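Long-range contacts in alkylhydroperoxidase AhpD core: uncharacterized peroxidase-related protein (Ralstonia eutropha, PDB 2PRR), which is uncharacterised but belongs to the carboxymuconolactone decarboxylase family and probably acts as an AhpD-like peroxidase: residues V38-L43 with R182-F187; G67-G72 with W160-I165; S82-C87 with K133-S138. All coordinates share one frame; numbering follows the deposited sequence.

Interaction 1 (V38-L43 with R182-F187)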
ATOM      1  N   VAL D  38     -15.882   3.174 -35.527  1.00 40.73           N
ATOM      2  CA  VAL D  38     -16.667   3.159 -34.321  1.00 40.29           C
ATOM      3  C   VAL D  38     -15.779   2.759 -33.165  1.00 37.63           C
ATOM      4  O   VAL D  38     -15.309   1.618 -33.121  1.00 36.86           O
ATOM      5  CB  VAL D  38     -17.857   2.178 -34.397  1.00 40.47           C
ATOM      6  CG1 VAL D  38     -18.625   2.178 -33.042  1.00 42.28           C
ATOM      7  CG2 VAL D  38     -18.800   2.563 -35.561  1.00 39.45           C
ATOM      8  N   PRO D  39     -15.518   3.703 -32.248  1.00 36.65           N
ATOM      9  CA  PRO D  39     -14.778   3.360 -31.044  1.00 35.78           C
ATOM     10  C   PRO D  39     -15.406   2.136 -30.421  1.00 34.88           C
ATOM     11  O   PRO D  39     -16.621   2.007 -30.381  1.00 34.08           O
ATOM     12  CB  PRO D  39     -14.975   4.574 -30.161  1.00 35.42           C
ATOM     13  CG  PRO D  39     -15.088   5.692 -31.142  1.00 37.99           C
ATOM     14  CD  PRO D  39     -15.836   5.137 -32.296  1.00 35.27           C
ATOM     15  N   ASN D  40     -14.578   1.235 -29.922  1.00 35.89           N
ATOM     16  CA  ASN D  40     -15.078  -0.038 -29.418  1.00 34.28           C
ATOM     17  C   ASN D  40     -15.960   0.025 -28.184  1.00 32.86           C
ATOM     18  O   ASN D  40     -16.707  -0.907 -27.926  1.00 33.89           O
ATOM     19  CB  ASN D  40     -13.918  -1.038 -29.274  1.00 33.43           C
ATOM     20  CG  ASN D  40     -13.315  -1.421 -30.631  1.00 34.67           C
ATOM     21  OD1 ASN D  40     -13.990  -1.346 -31.685  1.00 30.46           O
ATOM     22  ND2 ASN D  40     -12.038  -1.808 -30.621  1.00 23.05           N
ATOM     23  N   VAL D  41     -15.929   1.129 -27.453  1.00 33.87           N
ATOM     24  CA  VAL D  41     -16.757   1.261 -26.244  1.00 34.05           C
ATOM     25  C   VAL D  41     -18.252   1.173 -26.639  1.00 34.35           C
ATOM     26  O   VAL D  41     -19.051   0.593 -25.902  1.00 33.13           O
ATOM     27  CB  VAL D  41     -16.455   2.605 -25.470  1.00 34.89           C
ATOM     28  CG1 VAL D  41     -16.832   3.845 -26.321  1.00 31.84           C
ATOM     29  CG2 VAL D  41     -17.154   2.661 -24.082  1.00 33.43           C
ATOM     30  N   PHE D  42     -18.623   1.736 -27.798  1.00 34.26           N
ATOM     31  CA  PHE D  42     -20.020   1.699 -28.241  1.00 34.13           C
ATOM     32  C   PHE D  42     -20.484   0.284 -28.581  1.00 34.44           C
ATOM     33  O   PHE D  42     -21.571  -0.127 -28.210  1.00 35.34           O
ATOM     34  CB  PHE D  42     -20.249   2.576 -29.493  1.00 35.08           C
ATOM     35  CG  PHE D  42     -20.046   4.050 -29.268  1.00 35.78           C
ATOM     36  CD1 PHE D  42     -21.075   4.843 -28.797  1.00 35.88           C
ATOM     37  CD2 PHE D  42     -18.819   4.653 -29.554  1.00 41.39           C
ATOM     38  CE1 PHE D  42     -20.876   6.223 -28.596  1.00 37.99           C
ATOM     39  CE2 PHE D  42     -18.618   6.023 -29.343  1.00 38.45           C
ATOM     40  CZ  PHE D  42     -19.648   6.797 -28.867  1.00 36.02           C
ATOM     41  N   LEU D  43     -19.652  -0.452 -29.300  1.00 34.23           N
ATOM     42  CA  LEU D  43     -20.004  -1.777 -29.743  1.00 34.11           C
ATOM     43  C   LEU D  43     -19.987  -2.785 -28.619  1.00 34.38           C
ATOM     44  O   LEU D  43     -20.821  -3.685 -28.591  1.00 35.27           O
ATOM     45  CB  LEU D  43     -19.039  -2.209 -30.839  1.00 36.20           C
ATOM     46  CG  LEU D  43     -19.099  -1.326 -32.094  1.00 38.69           C
ATOM     47  CD1 LEU D  43     -17.822  -1.495 -32.907  1.00 41.42           C
ATOM     48  CD2 LEU D  43     -20.365  -1.628 -32.912  1.00 37.54           C
ATOM     49  N   ARG D 182     -11.011  -3.363 -25.849  1.00 30.75           N
ATOM     50  CA  ARG D 182      -9.809  -3.113 -26.641  1.00 28.85           C
ATOM     51  C   ARG D 182      -9.825  -1.788 -27.399  1.00 30.80           C
ATOM     52  O   ARG D 182     -10.736  -1.536 -28.212  1.00 30.75           O
ATOM     53  CB  ARG D 182      -9.591  -4.255 -27.641  1.00 25.39           C
ATOM     54  CG  ARG D 182      -8.242  -4.197 -28.349  1.00 26.93           C
ATOM     55  CD  ARG D 182      -8.136  -5.119 -29.573  1.00 31.21           C
ATOM     56  NE  ARG D 182      -6.895  -4.838 -30.309  1.00 32.21           N
ATOM     57  CZ  ARG D 182      -5.704  -5.376 -30.031  1.00 26.30           C
ATOM     58  NH1 ARG D 182      -5.547  -6.284 -29.082  1.00 28.82           N
ATOM     59  NH2 ARG D 182      -4.649  -5.016 -30.740  1.00 32.52           N
ATOM     60  N   PRO D 183      -8.795  -0.955 -27.158  1.00 31.31           N
ATOM     61  CA  PRO D 183      -8.712   0.305 -27.871  1.00 31.10           C
ATOM     62  C   PRO D 183      -8.466   0.096 -29.370  1.00 33.26           C
ATOM     63  O   PRO D 183      -7.694  -0.784 -29.772  1.00 32.10           O
ATOM     64  CB  PRO D 183      -7.542   1.032 -27.211  1.00 30.71           C
ATOM     65  CG  PRO D 183      -6.795  -0.020 -26.386  1.00 27.34           C
ATOM     66  CD  PRO D 183      -7.678  -1.167 -26.201  1.00 29.07           C
ATOM     67  N   ASN D 184      -9.139   0.904 -30.177  1.00 33.15           N
ATOM     68  CA  ASN D 184      -9.009   0.834 -31.617  1.00 34.14           C
ATOM     69  C   ASN D 184      -7.613   1.257 -32.049  1.00 34.88           C
ATOM     70  O   ASN D 184      -6.957   2.041 -31.373  1.00 35.69           O
ATOM     71  CB  ASN D 184     -10.047   1.733 -32.312  1.00 34.07           C
ATOM     72  CG  ASN D 184     -11.445   1.494 -31.830  1.00 30.07           C
ATOM     73  OD1 ASN D 184     -11.799   1.835 -30.686  1.00 29.66           O
ATOM     74  ND2 ASN D 184     -12.274   0.951 -32.699  1.00 32.16           N
ATOM     75  N   ASP D 185      -7.172   0.726 -33.186  1.00 36.17           N
ATOM     76  CA  ASP D 185      -5.843   0.997 -33.722  1.00 36.83           C
ATOM     77  C   ASP D 185      -5.632   2.464 -34.020  1.00 35.89           C
ATOM     78  O   ASP D 185      -4.537   2.981 -33.872  1.00 35.71           O
ATOM     79  CB  ASP D 185      -5.617   0.205 -35.029  1.00 39.32           C
ATOM     80  CG  ASP D 185      -5.418  -1.298 -34.810  1.00 41.77           C
ATOM     81  OD1 ASP D 185      -5.468  -1.787 -33.656  1.00 42.38           O
ATOM     82  OD2 ASP D 185      -5.210  -1.992 -35.830  1.00 43.23           O
ATOM     83  N   GLU D 186      -6.692   3.123 -34.446  1.00 37.31           N
ATOM     84  CA  GLU D 186      -6.629   4.510 -34.848  1.00 38.12           C
ATOM     85  C   GLU D 186      -6.257   5.446 -33.706  1.00 38.97           C
ATOM     86  O   GLU D 186      -5.608   6.466 -33.936  1.00 40.94           O
ATOM     87  CB  GLU D 186      -7.962   4.974 -35.435  1.00 39.59           C
ATOM     88  CG  GLU D 186      -8.403   4.278 -36.720  1.00 38.84           C
ATOM     89  CD  GLU D 186      -9.020   2.915 -36.495  1.00 42.08           C
ATOM     90  OE1 GLU D 186      -8.904   2.347 -35.378  1.00 46.18           O
ATOM     91  OE2 GLU D 186      -9.617   2.404 -37.450  1.00 45.29           O
ATOM     92  N   PHE D 187      -6.677   5.125 -32.489  1.00 37.96           N
ATOM     93  CA  PHE D 187      -6.357   5.979 -31.343  1.00 38.03           C
ATOM     94  C   PHE D 187      -4.863   6.099 -31.044  1.00 38.27           C
ATOM     95  O   PHE D 187      -4.410   7.179 -30.659  1.00 40.00           O
ATOM     96  CB  PHE D 187      -7.058   5.494 -30.065  1.00 37.23           C
ATOM     97  CG  PHE D 187      -8.552   5.667 -30.075  1.00 36.63           C
ATOM     98  CD1 PHE D 187      -9.121   6.913 -30.332  1.00 30.02           C
ATOM     99  CD2 PHE D 187      -9.383   4.612 -29.730  1.00 32.89           C
ATOM    100  CE1 PHE D 187     -10.476   7.086 -30.309  1.00 35.10           C
ATOM    101  CE2 PHE D 187     -10.749   4.778 -29.709  1.00 37.12           C
ATOM    102  CZ  PHE D 187     -11.301   6.026 -30.012  1.00 37.42           C
TER

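Interaction 2 (G67-G72 with W160-I165)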
ATOM      1  N   GLY D  67     -19.126  24.655 -19.128  1.00 47.50           N
ATOM      2  CA  GLY D  67     -18.458  24.536 -17.832  1.00 45.40           C
ATOM      3  C   GLY D  67     -17.114  25.225 -17.675  1.00 43.52           C
ATOM      4  O   GLY D  67     -16.522  25.722 -18.621  1.00 43.74           O
ATOM      5  N   GLY D  68     -16.632  25.258 -16.440  1.00 42.09           N
ATOM      6  CA  GLY D  68     -15.358  25.893 -16.157  1.00 40.22           C
ATOM      7  C   GLY D  68     -14.166  25.122 -16.702  1.00 38.54           C
ATOM      8  O   GLY D  68     -13.065  25.664 -16.756  1.00 39.21           O
ATOM      9  N   LEU D  69     -14.364  23.864 -17.090  1.00 36.19           N
ATOM     10  CA  LEU D  69     -13.276  23.079 -17.641  1.00 35.03           C
ATOM     11  C   LEU D  69     -13.319  23.062 -19.153  1.00 33.72           C
ATOM     12  O   LEU D  69     -14.368  22.912 -19.738  1.00 34.18           O
ATOM     13  CB  LEU D  69     -13.356  21.653 -17.119  1.00 35.05           C
ATOM     14  CG  LEU D  69     -13.516  21.532 -15.617  1.00 30.35           C
ATOM     15  CD1 LEU D  69     -13.609  20.053 -15.276  1.00 32.48           C
ATOM     16  CD2 LEU D  69     -12.357  22.225 -14.898  1.00 33.56           C
ATOM     17  N   THR D  70     -12.173  23.208 -19.795  1.00 35.03           N
ATOM     18  CA  THR D  70     -12.130  23.172 -21.266  1.00 34.82           C
ATOM     19  C   THR D  70     -12.280  21.727 -21.698  1.00 35.03           C
ATOM     20  O   THR D  70     -12.188  20.824 -20.885  1.00 34.14           O
ATOM     21  CB  THR D  70     -10.796  23.713 -21.818  1.00 35.77           C
ATOM     22  OG1 THR D  70      -9.730  22.880 -21.368  1.00 34.20           O
ATOM     23  CG2 THR D  70     -10.519  25.134 -21.338  1.00 30.79           C
ATOM     24  N   LYS D  71     -12.499  21.496 -22.976  1.00 36.69           N
ATOM     25  CA  LYS D  71     -12.647  20.123 -23.467  1.00 37.90           C
ATOM     26  C   LYS D  71     -11.358  19.294 -23.281  1.00 36.64           C
ATOM     27  O   LYS D  71     -11.422  18.129 -22.898  1.00 36.40           O
ATOM     28  CB  LYS D  71     -13.217  20.078 -24.899  1.00 37.92           C
ATOM     29  CG  LYS D  71     -12.480  20.892 -25.989  1.00 44.35           C
ATOM     30  CD  LYS D  71     -13.188  20.733 -27.379  1.00 42.99           C
ATOM     31  CE  LYS D  71     -12.488  21.522 -28.516  1.00 46.68           C
ATOM     32  N   GLY D  72     -10.202  19.911 -23.495  1.00 35.04           N
ATOM     33  CA  GLY D  72      -8.932  19.237 -23.306  1.00 34.17           C
ATOM     34  C   GLY D  72      -8.673  18.885 -21.845  1.00 32.92           C
ATOM     35  O   GLY D  72      -8.184  17.805 -21.530  1.00 33.30           O
ATOM     36  N   TRP D 160     -16.769  20.292  -8.699  1.00 28.43           N
ATOM     37  CA  TRP D 160     -17.776  19.226  -8.914  1.00 28.22           C
ATOM     38  C   TRP D 160     -17.588  18.572 -10.301  1.00 28.84           C
ATOM     39  O   TRP D 160     -17.750  17.354 -10.457  1.00 30.36           O
ATOM     40  CB  TRP D 160     -19.198  19.804  -8.773  1.00 27.47           C
ATOM     41  CG  TRP D 160     -20.367  18.857  -8.996  1.00 25.10           C
ATOM     42  CD1 TRP D 160     -20.665  18.165 -10.141  1.00 24.17           C
ATOM     43  CD2 TRP D 160     -21.448  18.570  -8.074  1.00 24.45           C
ATOM     44  NE1 TRP D 160     -21.810  17.431  -9.963  1.00 25.28           N
ATOM     45  CE2 TRP D 160     -22.322  17.677  -8.719  1.00 14.44           C
ATOM     46  CE3 TRP D 160     -21.758  18.984  -6.783  1.00 22.93           C
ATOM     47  CZ2 TRP D 160     -23.473  17.191  -8.113  1.00 19.15           C
ATOM     48  CZ3 TRP D 160     -22.897  18.489  -6.181  1.00 24.57           C
ATOM     49  CH2 TRP D 160     -23.732  17.605  -6.835  1.00 23.65           C
ATOM     50  N   ASP D 161     -17.270  19.382 -11.300  1.00 28.63           N
ATOM     51  CA  ASP D 161     -17.031  18.883 -12.638  1.00 28.28           C
ATOM     52  C   ASP D 161     -15.847  17.914 -12.687  1.00 29.09           C
ATOM     53  O   ASP D 161     -15.918  16.874 -13.343  1.00 29.41           O
ATOM     54  CB  ASP D 161     -16.793  20.048 -13.587  1.00 29.82           C
ATOM     55  CG  ASP D 161     -18.065  20.860 -13.870  1.00 29.96           C
ATOM     56  OD1 ASP D 161     -19.162  20.387 -13.554  1.00 33.03           O
ATOM     57  OD2 ASP D 161     -17.963  21.963 -14.436  1.00 34.79           O
ATOM     58  N   ILE D 162     -14.764  18.273 -12.000  1.00 29.28           N
ATOM     59  CA  ILE D 162     -13.552  17.420 -11.904  1.00 28.97           C
ATOM     60  C   ILE D 162     -13.920  16.082 -11.299  1.00 27.11           C
ATOM     61  O   ILE D 162     -13.691  15.054 -11.900  1.00 25.75           O
ATOM     62  CB  ILE D 162     -12.431  18.089 -11.032  1.00 28.71           C
ATOM     63  CG1 ILE D 162     -11.909  19.353 -11.711  1.00 22.83           C
ATOM     64  CG2 ILE D 162     -11.248  17.087 -10.731  1.00 30.86           C
ATOM     65  CD1 ILE D 162     -11.155  20.290 -10.797  1.00 24.40           C
ATOM     66  N   ALA D 163     -14.482  16.151 -10.095  1.00 28.06           N
ATOM     67  CA  ALA D 163     -14.927  15.005  -9.325  1.00 28.81           C
ATOM     68  C   ALA D 163     -15.930  14.123 -10.079  1.00 29.22           C
ATOM     69  O   ALA D 163     -15.811  12.901 -10.049  1.00 28.16           O
ATOM     70  CB  ALA D 163     -15.495  15.472  -7.988  1.00 30.02           C
ATOM     71  N   ALA D 164     -16.879  14.731 -10.793  1.00 28.57           N
ATOM     72  CA  ALA D 164     -17.846  13.972 -11.558  1.00 28.52           C
ATOM     73  C   ALA D 164     -17.183  13.150 -12.671  1.00 28.62           C
ATOM     74  O   ALA D 164     -17.460  11.964 -12.835  1.00 27.32           O
ATOM     75  CB  ALA D 164     -18.917  14.912 -12.139  1.00 30.30           C
ATOM     76  N   ILE D 165     -16.327  13.803 -13.446  1.00 29.73           N
ATOM     77  CA  ILE D 165     -15.565  13.167 -14.538  1.00 27.32           C
ATOM     78  C   ILE D 165     -14.726  12.021 -13.944  1.00 27.79           C
ATOM     79  O   ILE D 165     -14.733  10.905 -14.427  1.00 27.11           O
ATOM     80  CB  ILE D 165     -14.675  14.213 -15.189  1.00 22.80           C
ATOM     81  CG1 ILE D 165     -15.536  15.133 -16.087  1.00 27.92           C
ATOM     82  CG2 ILE D 165     -13.580  13.565 -15.966  1.00 19.93           C
ATOM     83  CD1 ILE D 165     -14.804  16.291 -16.609  1.00 19.28           C
TER
HETATM   84  O   HOH W   1     -17.736  24.429 -13.906  1.00 40.61           O
HETATM   85  O   HOH W   2     -16.717  21.706 -17.113  1.00 36.00           O

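Interaction 3 (S82-C87 with K133-S138)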
ATOM      1  N   SER D  82      -7.415   7.257 -15.346  1.00 22.53           N
ATOM      2  CA  SER D  82      -7.394   5.994 -16.090  1.00 22.58           C
ATOM      3  C   SER D  82      -6.046   5.339 -16.040  1.00 23.32           C
ATOM      4  O   SER D  82      -5.927   4.106 -16.015  1.00 25.84           O
ATOM      5  CB  SER D  82      -7.712   6.249 -17.556  1.00 18.08           C
ATOM      6  OG  SER D  82      -8.878   7.036 -17.671  1.00 19.77           O
ATOM      7  N   ALA D  83      -5.026   6.174 -16.109  1.00 23.32           N
ATOM      8  CA  ALA D  83      -3.672   5.718 -15.997  1.00 24.11           C
ATOM      9  C   ALA D  83      -3.504   5.100 -14.592  1.00 22.61           C
ATOM     10  O   ALA D  83      -2.939   4.021 -14.486  1.00 26.84           O
ATOM     11  CB  ALA D  83      -2.685   6.857 -16.251  1.00 19.83           C
ATOM     12  N   ALA D  84      -4.025   5.748 -13.550  1.00 25.20           N
ATOM     13  CA  ALA D  84      -3.981   5.212 -12.121  1.00 22.61           C
ATOM     14  C   ALA D  84      -4.685   3.878 -11.900  1.00 25.12           C
ATOM     15  O   ALA D  84      -4.313   3.108 -11.017  1.00 27.77           O
ATOM     16  CB  ALA D  84      -4.603   6.181 -11.225  1.00 17.48           C
ATOM     17  N   ASN D  85      -5.757   3.656 -12.658  1.00 25.99           N
ATOM     18  CA  ASN D  85      -6.537   2.421 -12.690  1.00 24.78           C
ATOM     19  C   ASN D  85      -5.986   1.425 -13.707  1.00 25.23           C
ATOM     20  O   ASN D  85      -6.524   0.310 -13.843  1.00 24.13           O
ATOM     21  CB  ASN D  85      -7.998   2.740 -13.088  1.00 26.73           C
ATOM     22  CG  ASN D  85      -8.760   3.408 -11.983  1.00 33.71           C
ATOM     23  OD1 ASN D  85      -8.433   3.246 -10.802  1.00 13.88           O
ATOM     24  ND2 ASN D  85      -9.799   4.143 -12.341  1.00 14.28           N
ATOM     25  N   GLN D  86      -4.940   1.830 -14.437  1.00 24.72           N
ATOM     26  CA  GLN D  86      -4.348   1.012 -15.464  1.00 25.90           C
ATOM     27  C   GLN D  86      -5.376   0.513 -16.438  1.00 25.89           C
ATOM     28  O   GLN D  86      -5.422  -0.673 -16.740  1.00 24.72           O
ATOM     29  CB  GLN D  86      -3.582  -0.159 -14.860  1.00 28.54           C
ATOM     30  CG  GLN D  86      -2.527   0.322 -13.911  1.00 29.17           C
ATOM     31  CD  GLN D  86      -1.607  -0.755 -13.519  1.00 30.05           C
ATOM     32  OE1 GLN D  86      -1.603  -1.148 -12.370  1.00 28.23           O
ATOM     33  NE2 GLN D  86      -0.837  -1.283 -14.484  1.00 30.19           N
ATOM     34  N   CYS D  87      -6.202   1.438 -16.922  1.00 27.22           N
ATOM     35  CA  CYS D  87      -7.192   1.108 -17.914  1.00 26.23           C
ATOM     36  C   CYS D  87      -6.603   1.362 -19.285  1.00 28.86           C
ATOM     37  O   CYS D  87      -6.439   2.518 -19.721  1.00 29.18           O
ATOM     38  CB  CYS D  87      -8.459   1.927 -17.747  1.00 26.48           C
ATOM     39  SG  CYS D  87      -9.717   1.554 -19.021  1.00 28.35           S
ATOM     40  N   LYS D 133      -7.109  12.472  -5.969  1.00 24.95           N
ATOM     41  CA  LYS D 133      -7.626  12.255  -4.606  1.00 25.64           C
ATOM     42  C   LYS D 133      -9.053  11.672  -4.615  1.00 26.10           C
ATOM     43  O   LYS D 133      -9.393  10.777  -3.827  1.00 24.95           O
ATOM     44  CB  LYS D 133      -7.621  13.556  -3.798  1.00 27.28           C
ATOM     45  CG  LYS D 133      -7.841  13.285  -2.307  1.00 26.11           C
ATOM     46  CD  LYS D 133      -7.794  14.517  -1.434  1.00 27.54           C
ATOM     47  CE  LYS D 133      -7.630  14.056   0.062  1.00 29.91           C
ATOM     48  NZ  LYS D 133      -7.722  15.159   1.085  1.00 24.03           N
ATOM     49  N   VAL D 134      -9.895  12.212  -5.494  1.00 26.00           N
ATOM     50  CA  VAL D 134     -11.229  11.712  -5.665  1.00 24.77           C
ATOM     51  C   VAL D 134     -11.124  10.275  -6.179  1.00 27.46           C
ATOM     52  O   VAL D 134     -11.833   9.383  -5.723  1.00 28.98           O
ATOM     53  CB  VAL D 134     -12.009  12.538  -6.732  1.00 24.80           C
ATOM     54  CG1 VAL D 134     -13.333  11.890  -7.046  1.00 23.62           C
ATOM     55  CG2 VAL D 134     -12.200  13.977  -6.296  1.00 22.30           C
ATOM     56  N   CYS D 135     -10.245  10.079  -7.159  1.00 29.09           N
ATOM     57  CA  CYS D 135     -10.035   8.789  -7.778  1.00 28.15           C
ATOM     58  C   CYS D 135      -9.630   7.728  -6.769  1.00 26.18           C
ATOM     59  O   CYS D 135     -10.262   6.709  -6.720  1.00 25.28           O
ATOM     60  CB  CYS D 135      -8.976   8.897  -8.870  1.00 28.19           C
ATOM     61  SG  CYS D 135      -8.691   7.388  -9.786  1.00 30.11           S
ATOM     62  N   LYS D 136      -8.636   7.990  -5.922  1.00 28.50           N
ATOM     63  CA  LYS D 136      -8.139   6.965  -4.965  1.00 27.59           C
ATOM     64  C   LYS D 136      -8.393   7.162  -3.463  1.00 28.92           C
ATOM     65  O   LYS D 136      -8.150   6.243  -2.678  1.00 30.19           O
ATOM     66  CB  LYS D 136      -6.624   6.824  -5.111  1.00 30.82           C
ATOM     67  CG  LYS D 136      -6.124   6.408  -6.485  1.00 35.63           C
ATOM     68  CD  LYS D 136      -6.495   4.977  -6.902  1.00 37.89           C
ATOM     69  CE  LYS D 136      -6.017   4.763  -8.377  1.00 37.78           C
ATOM     70  NZ  LYS D 136      -6.308   3.427  -9.026  1.00 36.03           N
ATOM     71  N   ALA D 137      -8.813   8.337  -3.031  1.00 28.73           N
ATOM     72  CA  ALA D 137      -9.098   8.541  -1.620  1.00 27.97           C
ATOM     73  C   ALA D 137     -10.155   9.607  -1.420  1.00 27.15           C
ATOM     74  O   ALA D 137      -9.957  10.572  -0.678  1.00 27.93           O
ATOM     75  CB  ALA D 137      -7.816   8.884  -0.875  1.00 32.40           C
ATOM     76  N   SER D 138     -11.296   9.420  -2.091  1.00 29.19           N
ATOM     77  CA  SER D 138     -12.414  10.368  -2.034  1.00 25.94           C
ATOM     78  C   SER D 138     -12.910  10.563  -0.600  1.00 26.74           C
ATOM     79  O   SER D 138     -13.285  11.670  -0.217  1.00 24.74           O
ATOM     80  CB  SER D 138     -13.552   9.911  -2.934  1.00 25.35           C
ATOM     81  OG  SER D 138     -14.029   8.633  -2.568  1.00 23.80           O
TER
HETATM   82  O   HOH W   3      -9.714   4.101  -8.486  1.00 19.51           O

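Interaction 1 (V38-L43 with R182-F187)
Two asparagines reach across to each other with like first torsions: N40 (chi1 -66°) and N184 (chi1 -51°) each hold CG beside their own backbone N and anti to the carbonyl carbon. This sends both carboxamides toward each other between the two segments, where their planes lie 34° apart. N184 works as donor and acceptor at once. Its OD1 takes the backbone N-H of N40 on a lone pair, in the carbonyl plane, with 2.9 Å from N40 N to N184 OD1. Its ND2 gives a bent bond to the backbone of V38, ND2 to V38 O 3.1 Å, approaching from above that carbonyl plane, and a weak one from N184 ND2 to N40 OD1 at 3.0 Å. N40 answers with the straightest bond of the set, from N40 ND2 to R182 O at 2.8 Å, the acceptor lying close to the N40 amide plane. Both asparagines are buried, and they pair with V38 O, N40 N and R182 O. Alongside this polar patch, the pyrrolidine of P39 meets the F187 ring at its edge, P39 CB to F187 CZ 4.0 Å, while F37 packs edge-to-face with the same ring and A93 and A96 of helix 88-102 also touch it. The guanidinium of R182 instead makes a salt bridge with D119 of the second subunit. The arrangement is a pair of asparagine side chains bonded to the backbone of the opposite segment, joining two loop-to-helix junctions and fastening the tail that follows helix 156-179 to the start of helix 40-45 in this all-helical, AhpD-like fold.

Interaction 2 (G67-G72 with W160-I165)
L69 and D161 pass each other side by side, pointing opposite ways, and their closest approach, L69 CD1 to D161 CB at 3.6 Å, is the tight centre of the contact. An extended leucine side chain (chi2 179°) carries CD1 onto helix 156-179, where it also meets the isoleucines one residue and one turn further on: L69 CD1 lies 4.0 Å from I162 CG1 and 4.2 Å from I165 CD1. I77 of helix 71-84 touches all three of these aliphatic side chains, so the patch runs on into the helix bundle. Toward G67 and G68, both exposed, the fit is looser and water takes over. One water accepts from G68 N and donates to D161 OD2. A second spans L69 N and D161 OD2, standing 3.2 Å from the nitrogen and 3.0 Å from the carboxylate oxygen. No direct polar bond joins the two segments. The same OD2 forms a salt bridge with K65, and OD1 forms another with R48 of the third subunit. With two cationic partners and two donating waters, the D161 carboxylate would be expected to stay ionised even though the residue is buried.

Interaction 3 (S82-C87 with K133-S138)
The carboxamide of N85 has C135 SG on the side of one face, 4.3 Å from N85 OD1, and K136 NZ donating to OD1 from 2.8 Å away, tilted 29° from the carbonyl plane toward that same face. The nitrogen is engaged elsewhere, ND2 bonding to N173 of helix 156-179, which together with the lysine fixes the rotation of the amide. A water also donates to OD1, at 2.8 Å, and reaches the carbonyl of C135 with 3.2 Å between the water and C135 O, while R174 of the third subunit bonds to that same carbonyl. A bend at chi2 (-68°), followed by an extended run, carries the K136 chain past A84, with CE packed on its methyl; A84 CB to K136 CE is a tight 3.5 Å. The ammonium ends in a second bond, a weak one, from K136 NZ to A84 O at 2.8 Å. Placed at the C-terminal end of helix 71-84, its charge would suit the negative end of the helix dipole. That helix closes in a Schellman motif: Q86 takes a positive phi (52°), with C87 N bonding to S82 O and Q86 N to A83 O. The turn delivers C87 to the N-cap position of helix 88-102, where C87 and C90 form a CXXC sequence like the redox-active pair of AhpD. C135 brings SG to 4.5 Å from A84 CB and also touches T166 of helix 156-179. Q86 reaches the second subunit, NE2 bonding to the carbonyl of V113 there.

Interactions 1 and 2 are buried, on opposite sides of the chain's centre, with centres 23 Å apart, whereas interaction 3 is partly exposed. Interactions 2 and 3 use opposite ends of helix 71-84 and touch directly, A163 CB lying 4.0 Å from V134 CG2. Interaction 1 instead ties the two terminal regions of the chain together. Chemistry follows place: direct amide-to-backbone bonds hold irregular loops in interaction 1, aliphatic packing with bridging waters seats a helix-leading loop in interaction 2, and a lysine of helix 122-137 reaches the C-terminal end of helix 71-84 in interaction 3. The second subunit meets interactions 1 and 3, and the third subunit interactions 2 and 3.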